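Long-range contacts in putative mannose-6-phosphate isomerase YvyI (PDB 1QWR), which probably catalyses, as a zinc-dependent type 1 phosphomannose isomerase, the interconversion of D-mannose 6-phosphate and D-fructose 6-phosphate: residues V100-D104 with G116-C120; D166-V170 with F245-F251. All coordinates share one frame; numbering follows the deposited sequence.

Contact 1 of 2, residues V100-D104 with G116-C120. With ZN (zinc ion), chain E.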
ATOM      1  N   VAL A 100     -10.629  -2.328  11.006  1.00 19.51           N
ATOM      2  CA  VAL A 100     -11.382  -1.455  10.113  1.00 18.58           C
ATOM      3  C   VAL A 100     -10.681  -0.089  10.112  1.00 17.69           C
ATOM      4  O   VAL A 100     -10.162   0.353  11.148  1.00 18.38           O
ATOM      5  CB  VAL A 100     -12.851  -1.266  10.584  1.00 20.95           C
ATOM      6  CG1 VAL A 100     -12.882  -0.829  12.026  1.00 23.45           C
ATOM      7  CG2 VAL A 100     -13.549  -0.216   9.725  1.00 21.22           C
ATOM      8  N   HIS A 101     -10.661   0.576   8.956  1.00 17.83           N
ATOM      9  CA  HIS A 101     -10.056   1.901   8.850  1.00 16.06           C
ATOM     10  C   HIS A 101     -11.183   2.885   8.654  1.00 15.93           C
ATOM     11  O   HIS A 101     -12.109   2.620   7.899  1.00 17.25           O
ATOM     12  CB  HIS A 101      -9.120   2.004   7.628  1.00 14.57           C
ATOM     13  CG  HIS A 101      -7.971   1.061   7.678  1.00 16.82           C
ATOM     14  ND1 HIS A 101      -7.005   1.124   8.659  1.00 16.75           N
ATOM     15  CD2 HIS A 101      -7.606   0.050   6.849  1.00 14.00           C
ATOM     16  CE1 HIS A 101      -6.095   0.190   8.433  1.00 17.39           C
ATOM     17  NE2 HIS A 101      -6.437  -0.472   7.344  1.00 15.33           N
ATOM     18  N   PRO A 102     -11.119   4.036   9.336  1.00 16.84           N
ATOM     19  CA  PRO A 102     -12.176   5.034   9.186  1.00 17.21           C
ATOM     20  C   PRO A 102     -12.032   5.806   7.882  1.00 17.99           C
ATOM     21  O   PRO A 102     -10.970   5.771   7.230  1.00 14.86           O
ATOM     22  CB  PRO A 102     -11.968   5.934  10.391  1.00 17.66           C
ATOM     23  CG  PRO A 102     -10.466   5.936  10.529  1.00 20.84           C
ATOM     24  CD  PRO A 102     -10.130   4.462  10.352  1.00 18.26           C
ATOM     25  N   ASP A 103     -13.104   6.508   7.508  1.00 17.24           N
ATOM     26  CA  ASP A 103     -13.089   7.323   6.307  1.00 19.58           C
ATOM     27  C   ASP A 103     -12.525   8.686   6.705  1.00 18.69           C
ATOM     28  O   ASP A 103     -12.206   8.897   7.879  1.00 19.81           O
ATOM     29  CB  ASP A 103     -14.512   7.429   5.706  1.00 22.45           C
ATOM     30  CG  ASP A 103     -15.469   8.271   6.549  1.00 25.70           C
ATOM     31  OD1 ASP A 103     -15.178   8.554   7.718  1.00 24.56           O
ATOM     32  OD2 ASP A 103     -16.534   8.646   6.021  1.00 31.21           O
ATOM     33  N   ASP A 104     -12.377   9.604   5.749  1.00 17.80           N
ATOM     34  CA  ASP A 104     -11.803  10.916   6.048  1.00 19.02           C
ATOM     35  C   ASP A 104     -12.559  11.692   7.136  1.00 19.87           C
ATOM     36  O   ASP A 104     -11.960  12.376   7.986  1.00 18.23           O
ATOM     37  CB  ASP A 104     -11.754  11.794   4.786  1.00 18.23           C
ATOM     38  CG  ASP A 104     -10.747  11.313   3.757  1.00 22.30           C
ATOM     39  OD1 ASP A 104      -9.870  10.479   4.096  1.00 20.29           O
ATOM     40  OD2 ASP A 104     -10.821  11.798   2.595  1.00 22.02           O
ATOM     41  N   GLY A 116      -8.495   9.470   6.240  1.00 17.25           N
ATOM     42  CA  GLY A 116      -9.101   8.147   6.370  1.00 16.96           C
ATOM     43  C   GLY A 116      -8.140   7.174   5.696  1.00 17.04           C
ATOM     44  O   GLY A 116      -7.088   7.599   5.201  1.00 13.66           O
ATOM     45  N   LYS A 117      -8.467   5.889   5.645  1.00 16.00           N
ATOM     46  CA  LYS A 117      -7.542   4.939   5.019  1.00 15.69           C
ATOM     47  C   LYS A 117      -8.188   3.916   4.067  1.00 15.70           C
ATOM     48  O   LYS A 117      -8.271   2.722   4.363  1.00 16.34           O
ATOM     49  CB  LYS A 117      -6.710   4.212   6.099  1.00 17.23           C
ATOM     50  CG  LYS A 117      -5.359   3.577   5.686  1.00 24.43           C
ATOM     51  CD  LYS A 117      -4.571   3.306   7.020  1.00 23.84           C
ATOM     52  CE  LYS A 117      -3.241   2.637   6.905  1.00 26.90           C
ATOM     53  NZ  LYS A 117      -3.362   1.220   6.542  1.00 29.82           N
ATOM     54  N   THR A 118      -8.681   4.406   2.940  1.00 15.00           N
ATOM     55  CA  THR A 118      -9.172   3.512   1.898  1.00 14.13           C
ATOM     56  C   THR A 118      -7.835   2.974   1.353  1.00 16.86           C
ATOM     57  O   THR A 118      -6.840   3.705   1.328  1.00 14.20           O
ATOM     58  CB  THR A 118      -9.925   4.305   0.833  1.00 16.87           C
ATOM     59  OG1 THR A 118     -11.239   4.577   1.333  1.00 17.72           O
ATOM     60  CG2 THR A 118     -10.031   3.519  -0.492  1.00 16.28           C
ATOM     61  N   GLU A 119      -7.793   1.705   0.948  1.00 15.15           N
ATOM     62  CA  GLU A 119      -6.546   1.115   0.476  1.00 16.38           C
ATOM     63  C   GLU A 119      -6.816  -0.038  -0.481  1.00 15.83           C
ATOM     64  O   GLU A 119      -7.961  -0.372  -0.766  1.00 17.75           O
ATOM     65  CB  GLU A 119      -5.748   0.594   1.673  1.00 17.64           C
ATOM     66  CG  GLU A 119      -6.550  -0.458   2.448  1.00 17.43           C
ATOM     67  CD  GLU A 119      -5.839  -0.984   3.669  1.00 21.58           C
ATOM     68  OE1 GLU A 119      -4.946  -0.295   4.182  1.00 21.42           O
ATOM     69  OE2 GLU A 119      -6.188  -2.099   4.120  1.00 20.81           O
ATOM     70  N   CYS A 120      -5.748  -0.625  -1.001  1.00 15.71           N
ATOM     71  CA  CYS A 120      -5.900  -1.758  -1.898  1.00 14.92           C
ATOM     72  C   CYS A 120      -4.659  -2.645  -1.806  1.00 15.12           C
ATOM     73  O   CYS A 120      -3.567  -2.208  -1.373  1.00 14.96           O
ATOM     74  CB  CYS A 120      -6.163  -1.275  -3.331  1.00 12.52           C
ATOM     75  SG  CYS A 120      -4.733  -0.433  -4.068  1.00 12.98           S
TER
HETATM   76 ZN    ZN E 604      -5.475  -2.612   6.466  0.95 52.15          ZN
HETATM   77  O   HOH W   1      -3.567  -0.863   6.258  1.00 35.97           O

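Contact 2 of 2, residues D166-V170 with F245-F251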
ATOM      1  N   ASP A 166      -3.495 -11.479  -7.624  1.00 17.48           N
ATOM      2  CA  ASP A 166      -4.804 -10.941  -7.247  1.00 19.71           C
ATOM      3  C   ASP A 166      -4.757  -9.472  -6.808  1.00 20.27           C
ATOM      4  O   ASP A 166      -3.754  -9.005  -6.277  1.00 19.06           O
ATOM      5  CB  ASP A 166      -5.399 -11.733  -6.080  1.00 20.88           C
ATOM      6  CG  ASP A 166      -6.072 -13.032  -6.513  1.00 23.33           C
ATOM      7  OD1 ASP A 166      -6.141 -13.312  -7.722  1.00 24.89           O
ATOM      8  OD2 ASP A 166      -6.535 -13.761  -5.614  1.00 24.56           O
ATOM      9  N   PHE A 167      -5.871  -8.767  -6.988  1.00 18.89           N
ATOM     10  CA  PHE A 167      -5.955  -7.373  -6.551  1.00 18.40           C
ATOM     11  C   PHE A 167      -7.251  -7.199  -5.791  1.00 18.45           C
ATOM     12  O   PHE A 167      -8.303  -7.634  -6.259  1.00 19.26           O
ATOM     13  CB  PHE A 167      -5.952  -6.397  -7.725  1.00 17.49           C
ATOM     14  CG  PHE A 167      -6.041  -4.938  -7.307  1.00 17.81           C
ATOM     15  CD1 PHE A 167      -4.883  -4.188  -7.080  1.00 20.22           C
ATOM     16  CD2 PHE A 167      -7.279  -4.317  -7.150  1.00 19.17           C
ATOM     17  CE1 PHE A 167      -4.959  -2.826  -6.711  1.00 18.93           C
ATOM     18  CE2 PHE A 167      -7.360  -2.962  -6.777  1.00 21.57           C
ATOM     19  CZ  PHE A 167      -6.187  -2.223  -6.561  1.00 20.38           C
ATOM     20  N   TYR A 168      -7.169  -6.579  -4.613  1.00 17.74           N
ATOM     21  CA  TYR A 168      -8.355  -6.324  -3.792  1.00 16.83           C
ATOM     22  C   TYR A 168      -8.444  -4.860  -3.388  1.00 17.74           C
ATOM     23  O   TYR A 168      -7.479  -4.284  -2.892  1.00 16.10           O
ATOM     24  CB  TYR A 168      -8.351  -7.184  -2.524  1.00 18.69           C
ATOM     25  CG  TYR A 168      -8.405  -8.657  -2.821  1.00 19.99           C
ATOM     26  CD1 TYR A 168      -7.239  -9.395  -2.979  1.00 21.59           C
ATOM     27  CD2 TYR A 168      -9.630  -9.293  -3.063  1.00 23.15           C
ATOM     28  CE1 TYR A 168      -7.280 -10.738  -3.386  1.00 22.38           C
ATOM     29  CE2 TYR A 168      -9.682 -10.625  -3.471  1.00 21.29           C
ATOM     30  CZ  TYR A 168      -8.509 -11.339  -3.637  1.00 25.15           C
ATOM     31  OH  TYR A 168      -8.548 -12.640  -4.111  1.00 24.09           O
ATOM     32  N   TYR A 169      -9.613  -4.267  -3.587  1.00 16.99           N
ATOM     33  CA  TYR A 169      -9.833  -2.879  -3.207  1.00 17.36           C
ATOM     34  C   TYR A 169     -10.521  -2.935  -1.844  1.00 16.79           C
ATOM     35  O   TYR A 169     -11.469  -3.711  -1.656  1.00 15.35           O
ATOM     36  CB  TYR A 169     -10.723  -2.207  -4.246  1.00 17.43           C
ATOM     37  CG  TYR A 169     -10.917  -0.739  -4.015  1.00 16.97           C
ATOM     38  CD1 TYR A 169      -9.890   0.159  -4.268  1.00 18.58           C
ATOM     39  CD2 TYR A 169     -12.139  -0.239  -3.581  1.00 21.16           C
ATOM     40  CE1 TYR A 169     -10.076   1.533  -4.108  1.00 19.72           C
ATOM     41  CE2 TYR A 169     -12.337   1.128  -3.415  1.00 20.97           C
ATOM     42  CZ  TYR A 169     -11.299   2.008  -3.690  1.00 18.26           C
ATOM     43  OH  TYR A 169     -11.510   3.357  -3.605  1.00 18.43           O
ATOM     44  N   VAL A 170     -10.042  -2.131  -0.896  1.00 16.10           N
ATOM     45  CA  VAL A 170     -10.569  -2.143   0.477  1.00 16.77           C
ATOM     46  C   VAL A 170     -11.049  -0.768   0.912  1.00 16.95           C
ATOM     47  O   VAL A 170     -10.311   0.003   1.520  1.00 15.51           O
ATOM     48  CB  VAL A 170      -9.489  -2.620   1.472  1.00 17.11           C
ATOM     49  CG1 VAL A 170     -10.134  -2.924   2.841  1.00 19.08           C
ATOM     50  CG2 VAL A 170      -8.774  -3.847   0.926  1.00 19.74           C
ATOM     51  N   PHE A 245      -5.864  -1.845 -12.436  1.00 19.15           N
ATOM     52  CA  PHE A 245      -6.615  -2.529 -11.382  1.00 17.61           C
ATOM     53  C   PHE A 245      -7.800  -1.724 -10.890  1.00 19.73           C
ATOM     54  O   PHE A 245      -8.854  -2.280 -10.579  1.00 20.25           O
ATOM     55  CB  PHE A 245      -5.709  -2.813 -10.181  1.00 16.85           C
ATOM     56  CG  PHE A 245      -4.613  -3.787 -10.455  1.00 16.21           C
ATOM     57  CD1 PHE A 245      -4.903  -5.123 -10.733  1.00 15.55           C
ATOM     58  CD2 PHE A 245      -3.275  -3.386 -10.377  1.00 15.45           C
ATOM     59  CE1 PHE A 245      -3.876  -6.053 -10.928  1.00 18.56           C
ATOM     60  CE2 PHE A 245      -2.234  -4.308 -10.569  1.00 18.23           C
ATOM     61  CZ  PHE A 245      -2.535  -5.643 -10.845  1.00 19.17           C
ATOM     62  N   VAL A 246      -7.619  -0.412 -10.795  1.00 17.54           N
ATOM     63  CA  VAL A 246      -8.674   0.443 -10.307  1.00 18.43           C
ATOM     64  C   VAL A 246      -8.362   1.897 -10.607  1.00 18.56           C
ATOM     65  O   VAL A 246      -7.192   2.305 -10.730  1.00 16.42           O
ATOM     66  CB  VAL A 246      -8.877   0.276  -8.757  1.00 19.22           C
ATOM     67  CG1 VAL A 246      -7.650   0.827  -7.990  1.00 17.13           C
ATOM     68  CG2 VAL A 246     -10.154   0.976  -8.319  1.00 21.31           C
ATOM     69  N   GLN A 247      -9.429   2.665 -10.768  1.00 17.95           N
ATOM     70  CA  GLN A 247      -9.332   4.090 -11.002  1.00 20.32           C
ATOM     71  C   GLN A 247     -10.386   4.646 -10.071  1.00 22.68           C
ATOM     72  O   GLN A 247     -11.533   4.879 -10.463  1.00 23.84           O
ATOM     73  CB  GLN A 247      -9.625   4.397 -12.469  1.00 23.15           C
ATOM     74  CG  GLN A 247      -8.531   3.847 -13.376  1.00 24.47           C
ATOM     75  CD  GLN A 247      -8.745   4.188 -14.835  1.00 30.92           C
ATOM     76  OE1 GLN A 247      -9.792   3.909 -15.397  1.00 31.86           O
ATOM     77  NE2 GLN A 247      -7.739   4.784 -15.456  1.00 33.46           N
ATOM     78  N   GLY A 248      -9.991   4.839  -8.816  1.00 21.89           N
ATOM     79  CA  GLY A 248     -10.932   5.295  -7.808  1.00 23.30           C
ATOM     80  C   GLY A 248     -10.841   6.739  -7.369  1.00 22.72           C
ATOM     81  O   GLY A 248     -10.063   7.524  -7.900  1.00 19.82           O
ATOM     82  N   GLU A 249     -11.648   7.081  -6.369  1.00 22.22           N
ATOM     83  CA  GLU A 249     -11.674   8.448  -5.860  1.00 24.32           C
ATOM     84  C   GLU A 249     -10.365   8.846  -5.203  1.00 21.70           C
ATOM     85  O   GLU A 249      -9.999  10.014  -5.220  1.00 19.90           O
ATOM     86  CB  GLU A 249     -12.795   8.605  -4.829  1.00 30.47           C
ATOM     87  CG  GLU A 249     -14.126   8.027  -5.270  1.00 40.16           C
ATOM     88  CD  GLU A 249     -15.179   8.061  -4.163  1.00 45.85           C
ATOM     89  OE1 GLU A 249     -16.218   7.373  -4.317  1.00 47.09           O
ATOM     90  OE2 GLU A 249     -14.970   8.776  -3.146  1.00 49.07           O
ATOM     91  N   TYR A 250      -9.662   7.883  -4.620  1.00 19.00           N
ATOM     92  CA  TYR A 250      -8.433   8.193  -3.902  1.00 20.13           C
ATOM     93  C   TYR A 250      -7.149   7.860  -4.632  1.00 19.60           C
ATOM     94  O   TYR A 250      -6.110   8.432  -4.327  1.00 20.59           O
ATOM     95  CB  TYR A 250      -8.430   7.477  -2.547  1.00 25.50           C
ATOM     96  CG  TYR A 250      -9.606   7.856  -1.680  1.00 29.60           C
ATOM     97  CD1 TYR A 250      -9.597   9.027  -0.924  1.00 32.08           C
ATOM     98  CD2 TYR A 250     -10.768   7.090  -1.698  1.00 32.53           C
ATOM     99  CE1 TYR A 250     -10.736   9.426  -0.204  1.00 34.81           C
ATOM    100  CE2 TYR A 250     -11.898   7.474  -0.992  1.00 34.43           C
ATOM    101  CZ  TYR A 250     -11.882   8.640  -0.251  1.00 35.94           C
ATOM    102  OH  TYR A 250     -13.032   9.015   0.415  1.00 38.20           O
ATOM    103  N   PHE A 251      -7.219   6.938  -5.588  1.00 16.75           N
ATOM    104  CA  PHE A 251      -6.041   6.534  -6.354  1.00 14.94           C
ATOM    105  C   PHE A 251      -6.406   5.605  -7.495  1.00 15.03           C
ATOM    106  O   PHE A 251      -7.511   5.064  -7.540  1.00 14.88           O
ATOM    107  CB  PHE A 251      -5.022   5.806  -5.440  1.00 15.78           C
ATOM    108  CG  PHE A 251      -5.639   4.731  -4.554  1.00 15.95           C
ATOM    109  CD1 PHE A 251      -6.066   3.509  -5.090  1.00 16.51           C
ATOM    110  CD2 PHE A 251      -5.797   4.962  -3.172  1.00 14.84           C
ATOM    111  CE1 PHE A 251      -6.653   2.515  -4.263  1.00 15.75           C
ATOM    112  CE2 PHE A 251      -6.378   3.983  -2.330  1.00 13.27           C
ATOM    113  CZ  PHE A 251      -6.809   2.759  -2.866  1.00 15.11           C
TER
HETATM  114  O   HOH W   2      -9.581   4.977  -4.623  1.00 22.16           O

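Contact 1 of 2, residues V100-D104 with G116-C120
His101 and Glu119 meet at the zinc site of a cupin-type catalytic domain, where the loop following strand 98-100 lies against the start of strand 119-126. The metal lies in the plane of the imidazole at its edge, 2.5 Å from His101 NE2, and is held on its other bonds by Glu119 OE2, also at 2.5 Å, by a water and by His176. The Glu119 carboxylate is turned 67° from the His101 ring.

Lys117 covers one face of the same ring: CD lies 3.9 Å from the ring centroid, displaced toward the rim, in a CH-pi contact. The chain stays extended until a bend at the last torsion (chi4 -72°) turns NZ toward Glu119, where it makes a salt bridge with OE1, the oxygen that does not bind zinc, though the hydrogen bond within it is weak. The other ring nitrogen, His101 ND1, is hydrogen-bonded to Ala193 O, so both nitrogens are engaged and the rotation of the ring is fixed.

Farther along, two hydrogen bonds tie residues 102-104, which lead into helix 104-110, to Gly116 and Lys117. Lys117 N donates to Pro102 O (3.0 Å), almost in line with the carbonyl bond, and Gly116 N reaches the anti lone pair of Asp104 OD1 at 2.7 Å. With no side chain to intervene, Gly116 brings its CA to 3.1 Å from Pro102 O. These bonds probably help hold the spacing at which one ligand from a loop and one from a strand start share the zinc ion, while the Lys117 ammonium would probably help balance the charge of Glu119 OE1.

Contact 2 of 2, residues D166-V170 with F245-F251
Phe167 and Phe245 lie flat against one another, planes only 4° apart, but slid so far that the rings barely overlap. What fills the face of Phe167 is instead the CB of Phe245, seated over the ring centre at 3.4 Å from the centroid. The ring of Phe245 extends from there over the Phe167 CB side, its CD1 3.4 Å from Phe167 CB. Val246 adds two further bumps: its CG1 meets Phe167 CZ at 3.7 Å, while CG2, anti to the backbone N, drops toward Tyr169 CD1. One valine thereby fills the gap between two aromatic rings.

Beyond it, Tyr169 extends toward the turn after strand 240-247. Its CE1 approaches Phe251 CE1 to 3.6 Å, the planes inclined at 62°. The hydroxyl meets, near the plane of its own ring, a water that sits over the centre of the Phe251 face, 2.7 Å from Tyr169 OH and accepting a hydrogen bond from Tyr250 N (2.9 Å). This water makes a polar bridge in a contact that is otherwise largely apolar.

Neighbouring residues Phe245 and Val246 can both face strand 167-170 because they form a classic beta bulge opposite Val253 of the adjacent strand. With strand axes 8.0 Å apart and inclined at 35°, the arrangement is consistent with the side-chain packing of strands from separate layers, here bringing a strand of the C-terminal cupin domain against one beside the zinc-bearing strand.

The centres of the two contacts lie about 12 Å apart, and they follow one another along the chain: 100-104 with 116-120 closes before 166-170 with 245-251 opens. Their common ground is the antiparallel pair of strands 119-126 and 167-170, joined where Glu119 O lies 2.7 Å from Val170 N in a probable hydrogen bond. Cys120 of contact 1 packs on both Phe167 and Phe251 of contact 2. One strand pair therefore carries the zinc ligand Glu119 at one end and meets the C-terminal cupin domain along its flank, so the metal site and what is probably the junction between domains are built on shared strands.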